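Local coordinates for transcription antitermination protein NusB (Thermotoga maritima, PDB 1TZV) that probably binds the boxA antiterminator RNA of ribosomal RNA operons and takes part in transcription antitermination, existing as monomer or homodimer with the monomer preferred, at residues V80-E91 and T103-Y114. Sequence-based numbering, arbitrary orientation. Where two conformers were deposited one is given.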
ATOM      1  N   VAL A  80       6.582  -8.211  -2.035  1.00 12.93           N
ATOM      2  CA  VAL A  80       5.149  -8.007  -2.172  1.00 12.76           C
ATOM      3  C   VAL A  80       4.494  -7.723  -0.828  1.00 12.56           C
ATOM      4  O   VAL A  80       3.787  -6.713  -0.671  1.00 12.98           O
ATOM      5  CB  VAL A  80       4.454  -9.213  -2.788  1.00 12.75           C
ATOM      6  CG1 VAL A  80       2.935  -8.989  -2.810  1.00 14.96           C
ATOM      7  CG2 VAL A  80       4.983  -9.454  -4.213  1.00 15.92           C
ATOM      8  N   ASP A  81       4.714  -8.577   0.168  1.00 12.89           N
ATOM      9  CA  ASP A  81       4.047  -8.371   1.447  1.00 14.32           C
ATOM     10  C   ASP A  81       4.491  -7.098   2.155  1.00 13.44           C
ATOM     11  O   ASP A  81       3.667  -6.388   2.743  1.00 14.18           O
ATOM     12  CB  ASP A  81       4.255  -9.598   2.328  1.00 13.46           C
ATOM     13  CG  ASP A  81       3.543 -10.819   1.786  1.00 16.09           C
ATOM     14  OD1 ASP A  81       2.614 -10.643   0.962  1.00 16.91           O
ATOM     15  OD2 ASP A  81       3.919 -11.943   2.207  1.00 17.48           O
ATOM     16  N   ARG A  82       5.779  -6.789   2.129  1.00 13.78           N
ATOM     17  CA  ARG A  82       6.266  -5.574   2.763  1.00 12.96           C
ATOM     18  C   ARG A  82       5.608  -4.335   2.150  1.00 12.62           C
ATOM     19  O   ARG A  82       5.130  -3.426   2.864  1.00 14.14           O
ATOM     20  CB  ARG A  82       7.802  -5.483   2.593  1.00 12.79           C
ATOM     21  CG  ARG A  82       8.406  -4.104   2.920  1.00 14.56           C
ATOM     22  CD  ARG A  82       9.942  -4.133   3.046  1.00 14.73           C
ATOM     23  NE  ARG A  82      10.586  -4.664   1.850  1.00 14.77           N
ATOM     24  CZ  ARG A  82      11.011  -5.915   1.727  1.00 15.67           C
ATOM     25  NH1 ARG A  82      11.558  -6.297   0.588  1.00 17.20           N
ATOM     26  NH2 ARG A  82      10.933  -6.767   2.744  1.00 16.69           N
ATOM     27  N   ASN A  83       5.543  -4.292   0.828  1.00 13.24           N
ATOM     28  CA  ASN A  83       4.976  -3.115   0.186  1.00 13.45           C
ATOM     29  C   ASN A  83       3.452  -3.063   0.207  1.00 11.47           C
ATOM     30  O   ASN A  83       2.880  -1.964   0.234  1.00 12.93           O
ATOM     31  CB  ASN A  83       5.611  -2.959  -1.189  1.00 12.64           C
ATOM     32  CG  ASN A  83       7.075  -2.594  -1.072  1.00 12.39           C
ATOM     33  OD1 ASN A  83       7.984  -3.417  -1.347  1.00 16.59           O
ATOM     34  ND2 ASN A  83       7.332  -1.420  -0.592  1.00 11.44           N
ATOM     35  N   VAL A  84       2.791  -4.211   0.234  1.00 12.82           N
ATOM     36  CA  VAL A  84       1.339  -4.197   0.387  1.00 13.28           C
ATOM     37  C   VAL A  84       1.062  -3.634   1.799  1.00 12.44           C
ATOM     38  O   VAL A  84       0.149  -2.811   1.970  1.00 12.48           O
ATOM     39  CB  VAL A  84       0.733  -5.614   0.276  1.00 13.30           C
ATOM     40  CG1 VAL A  84      -0.722  -5.630   0.830  1.00 14.23           C
ATOM     41  CG2 VAL A  84       0.725  -6.036  -1.179  1.00 14.94           C
ATOM     42  N   LEU A  85       1.817  -4.042   2.809  1.00 12.24           N
ATOM     43  CA  LEU A  85       1.586  -3.523   4.155  1.00 13.61           C
ATOM     44  C   LEU A  85       1.853  -2.025   4.220  1.00 12.31           C
ATOM     45  O   LEU A  85       1.093  -1.273   4.845  1.00 13.34           O
ATOM     46  CB  LEU A  85       2.431  -4.289   5.181  1.00 14.01           C
ATOM     47  CG  LEU A  85       1.960  -5.730   5.423  1.00 13.70           C
ATOM     48  CD1 LEU A  85       2.971  -6.447   6.329  1.00 15.91           C
ATOM     49  CD2 LEU A  85       0.565  -5.758   6.073  1.00 15.13           C
ATOM     50  N   ARG A  86       2.907  -1.548   3.570  1.00 13.26           N
ATOM     51  CA  ARG A  86       3.199  -0.111   3.559  1.00 12.71           C
ATOM     52  C   ARG A  86       2.063   0.670   2.894  1.00 12.56           C
ATOM     53  O   ARG A  86       1.582   1.684   3.426  1.00 13.62           O
ATOM     54  CB  ARG A  86       4.497   0.189   2.796  1.00 14.19           C
ATOM     55  CG  ARG A  86       5.746  -0.187   3.537  1.00 13.50           C
ATOM     56  CD  ARG A  86       6.910  -0.205   2.579  1.00 15.69           C
ATOM     57  NE  ARG A  86       8.174  -0.139   3.311  1.00 14.63           N
ATOM     58  CZ  ARG A  86       9.365  -0.372   2.762  1.00 15.15           C
ATOM     59  NH1 ARG A  86      10.463  -0.246   3.496  1.00 15.42           N
ATOM     60  NH2 ARG A  86       9.445  -0.781   1.500  1.00 16.41           N
ATOM     61  N   LEU A  87       1.637   0.205   1.729  0.50 13.98           N
ATOM     62  CA  LEU A  87       0.574   0.852   0.964  0.50 13.59           C
ATOM     63  C   LEU A  87      -0.748   0.898   1.734  0.50 13.26           C
ATOM     64  O   LEU A  87      -1.414   1.949   1.820  0.50 15.43           O
ATOM     65  CB  LEU A  87       0.400   0.113  -0.374  0.50 16.05           C
ATOM     66  CG  LEU A  87      -0.753   0.497  -1.311  0.50 19.34           C
ATOM     67  CD1 LEU A  87      -0.850   2.003  -1.469  0.50 21.46           C
ATOM     68  CD2 LEU A  87      -0.520  -0.165  -2.664  0.50 27.73           C
ATOM     69  N   ALA A  88      -1.140  -0.236   2.293  1.00 13.14           N
ATOM     70  CA  ALA A  88      -2.382  -0.319   3.060  1.00 13.00           C
ATOM     71  C   ALA A  88      -2.325   0.518   4.336  1.00 12.76           C
ATOM     72  O   ALA A  88      -3.344   1.127   4.708  1.00 14.83           O
ATOM     73  CB  ALA A  88      -2.699  -1.787   3.416  1.00 13.01           C
ATOM     74  N   THR A  89      -1.188   0.547   5.030  1.00 12.90           N
ATOM     75  CA  THR A  89      -1.066   1.335   6.263  1.00 14.29           C
ATOM     76  C   THR A  89      -1.174   2.818   5.906  1.00 14.31           C
ATOM     77  O   THR A  89      -1.877   3.582   6.591  1.00 15.85           O
ATOM     78  CB  THR A  89       0.255   0.999   6.983  1.00 14.31           C
ATOM     79  OG1 THR A  89       0.214  -0.380   7.360  1.00 14.64           O
ATOM     80  CG2 THR A  89       0.431   1.830   8.276  1.00 13.94           C
ATOM     81  N   TYR A  90      -0.525   3.237   4.827  1.00 14.26           N
ATOM     82  CA  TYR A  90      -0.620   4.611   4.379  1.00 15.14           C
ATOM     83  C   TYR A  90      -2.086   4.946   4.106  1.00 14.75           C
ATOM     84  O   TYR A  90      -2.603   5.976   4.552  1.00 16.82           O
ATOM     85  CB  TYR A  90       0.182   4.810   3.083  1.00 14.28           C
ATOM     86  CG  TYR A  90      -0.198   6.103   2.392  1.00 14.49           C
ATOM     87  CD1 TYR A  90       0.254   7.345   2.882  1.00 16.37           C
ATOM     88  CD2 TYR A  90      -1.138   6.106   1.362  1.00 14.18           C
ATOM     89  CE1 TYR A  90      -0.244   8.543   2.365  1.00 17.39           C
ATOM     90  CE2 TYR A  90      -1.643   7.305   0.840  1.00 17.68           C
ATOM     91  CZ  TYR A  90      -1.190   8.508   1.357  1.00 18.32           C
ATOM     92  OH  TYR A  90      -1.731   9.693   0.895  1.00 20.18           O
ATOM     93  N   GLU A  91      -2.769   4.089   3.357  1.00 14.50           N
ATOM     94  CA  GLU A  91      -4.153   4.344   3.009  1.00 16.14           C
ATOM     95  C   GLU A  91      -5.044   4.399   4.254  1.00 16.54           C
ATOM     96  O   GLU A  91      -5.901   5.295   4.378  1.00 17.77           O
ATOM     97  CB  GLU A  91      -4.645   3.278   2.019  1.00 13.96           C
ATOM     98  CG  GLU A  91      -5.992   3.601   1.429  1.00 16.59           C
ATOM     99  CD  GLU A  91      -6.386   2.596   0.371  1.00 17.27           C
ATOM    100  OE1 GLU A  91      -7.052   1.599   0.722  1.00 20.28           O
ATOM    101  OE2 GLU A  91      -6.024   2.788  -0.796  1.00 16.85           O
ATOM    102  N   THR A 103      -9.842  -0.944   2.319  1.00 16.60           N
ATOM    103  CA  THR A 103      -8.389  -0.941   2.342  1.00 16.71           C
ATOM    104  C   THR A 103      -7.891  -2.346   2.609  1.00 17.38           C
ATOM    105  O   THR A 103      -7.005  -2.850   1.904  1.00 16.74           O
ATOM    106  CB  THR A 103      -7.867  -0.001   3.432  1.00 17.52           C
ATOM    107  OG1 THR A 103      -8.186   1.345   3.062  1.00 18.40           O
ATOM    108  CG2 THR A 103      -6.344  -0.145   3.599  1.00 17.93           C
ATOM    109  N   ILE A 104      -8.446  -3.019   3.603  1.00 16.34           N
ATOM    110  CA  ILE A 104      -7.961  -4.348   3.934  1.00 18.81           C
ATOM    111  C   ILE A 104      -8.273  -5.376   2.845  1.00 17.10           C
ATOM    112  O   ILE A 104      -7.385  -6.122   2.416  1.00 16.35           O
ATOM    113  CB  ILE A 104      -8.510  -4.795   5.316  1.00 15.06           C
ATOM    114  CG1 ILE A 104      -7.991  -3.836   6.397  1.00 19.21           C
ATOM    115  CG2 ILE A 104      -8.108  -6.230   5.608  1.00 17.56           C
ATOM    116  CD1 ILE A 104      -8.499  -4.158   7.790  1.00 26.53           C
ATOM    117  N   ASP A 105      -9.507  -5.409   2.369  1.00 16.19           N
ATOM    118  CA  ASP A 105      -9.879  -6.366   1.339  1.00 16.18           C
ATOM    119  C   ASP A 105      -9.042  -6.197   0.069  1.00 16.59           C
ATOM    120  O   ASP A 105      -8.591  -7.173  -0.528  1.00 17.04           O
ATOM    121  CB  ASP A 105     -11.371  -6.238   0.976  1.00 18.58           C
ATOM    122  CG  ASP A 105     -12.298  -6.768   2.060  1.00 21.71           C
ATOM    123  OD1 ASP A 105     -13.532  -6.660   1.876  1.00 23.94           O
ATOM    124  OD2 ASP A 105     -11.811  -7.286   3.085  1.00 22.42           O
ATOM    125  N   GLU A 106      -8.829  -4.963  -0.364  0.50 16.69           N
ATOM    126  CA  GLU A 106      -8.049  -4.732  -1.577  0.50 16.86           C
ATOM    127  C   GLU A 106      -6.581  -5.075  -1.388  0.50 21.99           C
ATOM    128  O   GLU A 106      -5.928  -5.578  -2.301  0.50 18.01           O
ATOM    129  CB  GLU A 106      -8.170  -3.279  -2.025  0.50 24.21           C
ATOM    130  CG  GLU A 106      -9.542  -2.907  -2.521  0.50 25.57           C
ATOM    131  CD  GLU A 106     -10.064  -3.895  -3.531  0.50 26.53           C
ATOM    132  OE1 GLU A 106      -9.301  -4.270  -4.441  0.50 21.96           O
ATOM    133  OE2 GLU A 106     -11.238  -4.295  -3.424  0.50 22.74           O
ATOM    134  N   ALA A 107      -6.063  -4.813  -0.198  1.00 15.38           N
ATOM    135  CA  ALA A 107      -4.656  -5.090   0.087  1.00 16.02           C
ATOM    136  C   ALA A 107      -4.473  -6.615   0.030  1.00 16.75           C
ATOM    137  O   ALA A 107      -3.494  -7.117  -0.527  1.00 17.11           O
ATOM    138  CB  ALA A 107      -4.289  -4.574   1.462  1.00 16.86           C
ATOM    139  N   ILE A 108      -5.394  -7.366   0.620  1.00 15.79           N
ATOM    140  CA  ILE A 108      -5.339  -8.822   0.594  1.00 17.36           C
ATOM    141  C   ILE A 108      -5.341  -9.296  -0.863  1.00 16.53           C
ATOM    142  O   ILE A 108      -4.614 -10.239  -1.207  1.00 16.11           O
ATOM    143  CB  ILE A 108      -6.566  -9.437   1.333  1.00 17.37           C
ATOM    144  CG1 ILE A 108      -6.456  -9.195   2.838  1.00 18.84           C
ATOM    145  CG2 ILE A 108      -6.683 -10.936   1.038  1.00 18.15           C
ATOM    146  CD1 ILE A 108      -7.791  -9.411   3.567  1.00 19.70           C
ATOM    147  N   GLU A 109      -6.152  -8.679  -1.712  1.00 14.88           N
ATOM    148  CA  GLU A 109      -6.202  -9.051  -3.131  1.00 16.29           C
ATOM    149  C   GLU A 109      -4.827  -8.896  -3.774  1.00 16.21           C
ATOM    150  O   GLU A 109      -4.403  -9.771  -4.553  1.00 17.13           O
ATOM    151  CB  GLU A 109      -7.190  -8.175  -3.909  1.00 18.24           C
ATOM    152  CG  GLU A 109      -8.685  -8.469  -3.736  1.00 25.29           C
ATOM    153  CD  GLU A 109      -9.569  -7.384  -4.382  1.00 39.53           C
ATOM    154  OE1 GLU A 109      -9.057  -6.586  -5.204  1.00 37.81           O
ATOM    155  OE2 GLU A 109     -10.781  -7.329  -4.074  1.00 34.95           O
ATOM    156  N   ILE A 110      -4.122  -7.802  -3.488  1.00 16.07           N
ATOM    157  CA  ILE A 110      -2.801  -7.616  -4.078  1.00 15.27           C
ATOM    158  C   ILE A 110      -1.840  -8.668  -3.550  1.00 16.99           C
ATOM    159  O   ILE A 110      -1.066  -9.248  -4.316  1.00 16.65           O
ATOM    160  CB  ILE A 110      -2.254  -6.196  -3.797  1.00 14.13           C
ATOM    161  CG1 ILE A 110      -3.181  -5.147  -4.430  1.00 16.58           C
ATOM    162  CG2 ILE A 110      -0.830  -6.056  -4.391  1.00 15.75           C
ATOM    163  CD1 ILE A 110      -2.759  -3.682  -4.130  1.00 16.66           C
ATOM    164  N   ALA A 111      -1.872  -8.936  -2.252  1.00 14.21           N
ATOM    165  CA  ALA A 111      -0.987  -9.939  -1.675  1.00 15.68           C
ATOM    166  C   ALA A 111      -1.236 -11.305  -2.298  1.00 15.86           C
ATOM    167  O   ALA A 111      -0.281 -12.033  -2.573  1.00 15.77           O
ATOM    168  CB  ALA A 111      -1.179 -10.014  -0.164  1.00 15.26           C
ATOM    169  N   LYS A 112      -2.490 -11.662  -2.534  1.00 16.13           N
ATOM    170  CA  LYS A 112      -2.801 -12.959  -3.142  1.00 16.51           C
ATOM    171  C   LYS A 112      -2.395 -12.986  -4.612  1.00 20.94           C
ATOM    172  O   LYS A 112      -1.921 -14.012  -5.120  1.00 20.68           O
ATOM    173  CB  LYS A 112      -4.290 -13.254  -3.010  1.00 18.87           C
ATOM    174  CG  LYS A 112      -4.689 -13.602  -1.600  1.00 20.31           C
ATOM    175  CD  LYS A 112      -6.170 -13.969  -1.527  1.00 26.14           C
ATOM    176  CE  LYS A 112      -6.553 -14.444  -0.141  1.00 36.68           C
ATOM    177  NZ  LYS A 112      -7.963 -14.927  -0.124  1.00 41.63           N
ATOM    178  N   ARG A 113      -2.554 -11.853  -5.284  1.00 18.11           N
ATOM    179  CA  ARG A 113      -2.222 -11.689  -6.697  1.00 19.75           C
ATOM    180  C   ARG A 113      -0.794 -12.126  -6.986  1.00 16.53           C
ATOM    181  O   ARG A 113      -0.546 -12.901  -7.930  1.00 18.57           O
ATOM    182  CB  ARG A 113      -2.404 -10.202  -7.074  1.00 19.89           C
ATOM    183  CG  ARG A 113      -2.093  -9.791  -8.510  1.00 20.75           C
ATOM    184  CD  ARG A 113      -2.336  -8.274  -8.670  1.00 22.27           C
ATOM    185  NE  ARG A 113      -1.993  -7.795 -10.009  1.00 22.86           N
ATOM    186  CZ  ARG A 113      -2.797  -7.866 -11.062  1.00 20.51           C
ATOM    187  NH1 ARG A 113      -2.389  -7.412 -12.233  1.00 23.95           N
ATOM    188  NH2 ARG A 113      -4.014  -8.383 -10.942  1.00 24.86           N
ATOM    189  N   TYR A 114       0.139 -11.650  -6.176  1.00 15.54           N
ATOM    190  CA  TYR A 114       1.550 -11.932  -6.372  1.00 16.49           C
ATOM    191  C   TYR A 114       2.127 -12.915  -5.386  1.00 17.59           C
ATOM    192  O   TYR A 114       3.329 -13.168  -5.421  1.00 21.19           O
ATOM    193  CB  TYR A 114       2.368 -10.649  -6.270  1.00 18.87           C
ATOM    194  CG  TYR A 114       1.930  -9.570  -7.217  1.00 18.64           C
ATOM    195  CD1 TYR A 114       1.181  -8.485  -6.773  1.00 21.14           C
ATOM    196  CD2 TYR A 114       2.259  -9.642  -8.558  1.00 17.70           C
ATOM    197  CE1 TYR A 114       0.766  -7.501  -7.656  1.00 23.08           C
ATOM    198  CE2 TYR A 114       1.860  -8.663  -9.453  1.00 18.04           C
ATOM    199  CZ  TYR A 114       1.109  -7.597  -8.992  1.00 21.68           C
ATOM    200  OH  TYR A 114       0.707  -6.623  -9.876  1.00 26.61           O
TER
HETATM  201  O   HOH W   1       2.273 -11.868  -1.387  1.00 21.32           O
HETATM  202  O   HOH W   2      -5.176  -1.076   0.389  1.00 21.41           O
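An antiparallel helix pair inside the all-helical NusB fold brings Val80, Val84, Ala88 and Glu91 against Thr103, Ala107, Ile110, Ala111 and Tyr114. The segment axes approach to 9.5 Å, their N-to-C directions 166° apart. The methyls of Ala88 and Ala107 meet where the helices pass, CB to CB 3.8 Å. Val84 divides its two methyls between Ala107 and Ile110: CG1, anti to the backbone N (chi1 164°), lies 3.4 Å from Ala107 O, while CG2 touches Ile110 CG2 at 3.6 Å as the two side chains run past each other in opposite directions. Farther along, Val80 crosses Tyr114 at about a right angle and puts CG2 3.5 Å from Tyr114 CB. Helices 79-94 and 100-114 form a helical hairpin, joined by a short connection; Phe13 of helix 5-19 packs on Val84, and Leu127 of helix 117-134 on Ala88 and Ala107. Near the connection, the extended chain of Glu91 meets Thr103 from the opposite direction, and Thr103 OG1 donates to the anti lone pair of Glu91 OE1 at 2.6 Å. The other carboxylate oxygen, OE2, is held by Arg9 and Tyr50, fixing the buried group at both oxygens. Replacing Glu91 by alanine is likely to leave the Thr103 hydroxyl without this acceptor and to take one carboxylate partner from Arg9. At the far end, a water donates to both Asp81 OD1 and Ala111 O, bridging the helices beside the Ala111 methyl.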